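PDB 3ISL: purine catabolism protein pucG from Bacillus subtilis, which catalyses the PLP-dependent transamination between (S)-ureidoglycine and glyoxylate, yielding oxalurate and glycine in purine catabolism. Local coordinates for residues V174-G179 against Q197-S201. Residues are numbered along the deposited sequence; the frame is centred on the assembly and turned at random.
Sequences VATIGG and QKCLS. With PLP (pyridoxal-5'-phosphate), chain C.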
loop_
_atom_site.group_PDB
_atom_site.type_symbol
_atom_site.label_atom_id
_atom_site.label_comp_id
_atom_site.label_asym_id
_atom_site.label_seq_id
_atom_site.Cartn_x
_atom_site.Cartn_y
_atom_site.Cartn_z
ATOM N N VAL A 174 -15.136 0.773 -6.412
ATOM C CA VAL A 174 -13.931 -0.045 -6.493
ATOM C C VAL A 174 -14.095 -1.158 -7.565
ATOM O O VAL A 174 -13.171 -1.466 -8.293
ATOM C CB VAL A 174 -13.574 -0.634 -5.092
ATOM C CG1 VAL A 174 -12.790 -1.911 -5.228
ATOM C CG2 VAL A 174 -12.850 0.406 -4.178
ATOM N N ALA A 175 -15.277 -1.774 -7.608
ATOM C CA ALA A 175 -15.529 -2.873 -8.502
ATOM C C ALA A 175 -15.989 -2.432 -9.864
ATOM O O ALA A 175 -16.106 -3.270 -10.738
ATOM C CB ALA A 175 -16.623 -3.783 -7.925
ATOM N N THR A 176 -16.433 -1.195 -9.999
ATOM C CA THR A 176 -17.030 -0.737 -11.275
ATOM C C THR A 176 -16.050 0.139 -12.077
ATOM O O THR A 176 -16.108 0.162 -13.292
ATOM C CB THR A 176 -18.345 0.038 -11.084
ATOM O OG1 THR A 176 -18.077 1.078 -10.167
ATOM C CG2 THR A 176 -19.396 -0.883 -10.466
ATOM N N ILE A 177 -15.126 0.832 -11.408
ATOM C CA ILE A 177 -14.339 1.794 -12.181
ATOM C C ILE A 177 -13.542 1.070 -13.292
ATOM O O ILE A 177 -12.884 0.015 -13.035
ATOM C CB ILE A 177 -13.349 2.576 -11.245
ATOM C CG1 ILE A 177 -12.806 3.891 -11.919
ATOM C CG2 ILE A 177 -12.170 1.620 -10.670
ATOM C CD1 ILE A 177 -13.916 4.868 -12.498
ATOM N N GLY A 178 -13.564 1.636 -14.519
ATOM C CA GLY A 178 -12.894 1.058 -15.697
ATOM C C GLY A 178 -13.606 -0.140 -16.362
ATOM O O GLY A 178 -13.129 -0.680 -17.365
ATOM N N GLY A 179 -14.755 -0.514 -15.828
ATOM C CA GLY A 179 -15.523 -1.669 -16.336
ATOM C C GLY A 179 -16.969 -1.331 -16.669
ATOM O O GLY A 179 -17.513 -1.828 -17.662
ATOM N N GLN A 197 -7.196 -3.667 -8.784
ATOM C CA GLN A 197 -7.006 -5.069 -9.112
ATOM C C GLN A 197 -8.262 -5.687 -9.719
ATOM O O GLN A 197 -8.325 -6.934 -9.906
ATOM C CB GLN A 197 -6.574 -5.880 -7.876
ATOM C CG GLN A 197 -7.796 -6.095 -6.816
ATOM C CD GLN A 197 -7.905 -4.971 -5.761
ATOM O OE1 GLN A 197 -7.315 -3.902 -5.924
ATOM N NE2 GLN A 197 -8.638 -5.229 -4.675
ATOM N N LYS A 198 -9.259 -4.833 -9.977
ATOM C CA LYS A 198 -10.548 -5.204 -10.573
ATOM C C LYS A 198 -10.617 -4.788 -12.040
ATOM O O LYS A 198 -9.755 -5.184 -12.780
ATOM C CB LYS A 198 -11.718 -4.754 -9.703
ATOM C CG LYS A 198 -11.673 -5.609 -8.332
ATOM C CD LYS A 198 -12.822 -5.359 -7.309
ATOM C CE LYS A 198 -12.377 -5.902 -5.958
ATOM N NZ LYS A 198 -13.389 -6.225 -4.968
ATOM N N CYS A 199 -11.598 -4.019 -12.481
ATOM C CA CYS A 199 -11.640 -3.726 -13.886
ATOM C C CYS A 199 -10.418 -3.034 -14.520
ATOM O O CYS A 199 -10.305 -3.008 -15.768
ATOM C CB CYS A 199 -12.920 -2.949 -14.175
ATOM S SG CYS A 199 -14.309 -3.952 -13.722
ATOM N N LEU A 200 -9.589 -2.396 -13.689
ATOM C CA LEU A 200 -8.328 -1.767 -14.108
ATOM C C LEU A 200 -7.154 -2.754 -14.374
ATOM O O LEU A 200 -6.203 -2.432 -15.076
ATOM C CB LEU A 200 -7.883 -0.652 -13.080
ATOM C CG LEU A 200 -8.930 0.509 -12.945
ATOM C CD1 LEU A 200 -8.245 1.561 -12.062
ATOM C CD2 LEU A 200 -9.365 1.129 -14.334
ATOM N N SER A 201 -7.247 -3.964 -13.836
ATOM C CA SER A 201 -6.211 -4.989 -14.054
ATOM C C SER A 201 -4.821 -4.424 -13.738
ATOM O O SER A 201 -3.857 -4.588 -14.506
ATOM C CB SER A 201 -6.274 -5.525 -15.507
ATOM O OG SER A 201 -7.348 -6.434 -15.562
HETATM N N1 PLP C . -15.157 -2.359 -2.093
HETATM C C2 PLP C . -15.812 -3.201 -3.107
HETATM C C2A PLP C . -17.055 -2.922 -3.710
HETATM C C3 PLP C . -15.235 -4.396 -3.559
HETATM O O3 PLP C . -15.841 -5.176 -4.509
HETATM C C4 PLP C . -14.014 -4.840 -3.103
HETATM C C4A PLP C . -13.411 -6.183 -3.671
HETATM C C5 PLP C . -13.353 -4.070 -2.154
HETATM C C6 PLP C . -13.892 -2.854 -1.626
HETATM C C5A PLP C . -12.061 -4.620 -1.648
HETATM O O4P PLP C . -11.074 -3.709 -1.782
HETATM P P PLP C . -9.675 -4.290 -1.331
HETATM O O1P PLP C . -9.726 -5.792 -1.074
HETATM O O2P PLP C . -9.354 -3.303 -0.032
HETATM O O3P PLP C . -8.530 -3.895 -2.495
#
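Two buried active-site loops pack here by van der Waals contact, with no hydrogen bond between them: 174-179 follows strand 168-172, whereas the loop holding 197-201 runs between strands 191-193 and 206-211. The CA atoms of Ala175 and Lys198 lie 5.9 Å apart, those of Gly179 and Cys199 5.0 Å. At the cofactor end, Lys198 is extended (chi2 to chi4 all t) and passes Val174 and Ala175, its CD lying 4.0 Å from Val174 CG1 and 3.9 Å from Ala175 CA. Its NZ is 1.3 Å from PLP C4A, a covalent distance consistent with the internal aldimine, the lysine Schiff base of fold-type I aminotransferases, to which class V belongs. Val174 CG1 approaches ring atom C5 of PLP at 3.8 Å, while Gln197 NE2 donates to phosphate oxygen O3P at 2.6 Å; Thr267 OG1 of the second subunit also hydrogen-bonds PLP, placing the pocket at the dimer interface. Away from the cofactor, Thr176-Gly179 forms a turn (Gly179 N to Thr176 O, 3.0 Å) with type II angles, Gly178 having phi 77°. It meets the type I turn Lys198-Ser201: Cys199 CB sits 3.2 Å from Ile177 O, and Ile177 CG2 packs 4.1 Å from Leu200 CG. An ideal CB on Gly179 would fall 2.3 Å from Cys199 SG, and one on Gly178 2.4 Å from Leu200 CD2, both clashes, so neither position could carry a side chain in this arrangement. Arg291 hydrogen-bonds both Gly178 O and Cys199 O, bridging the two turns.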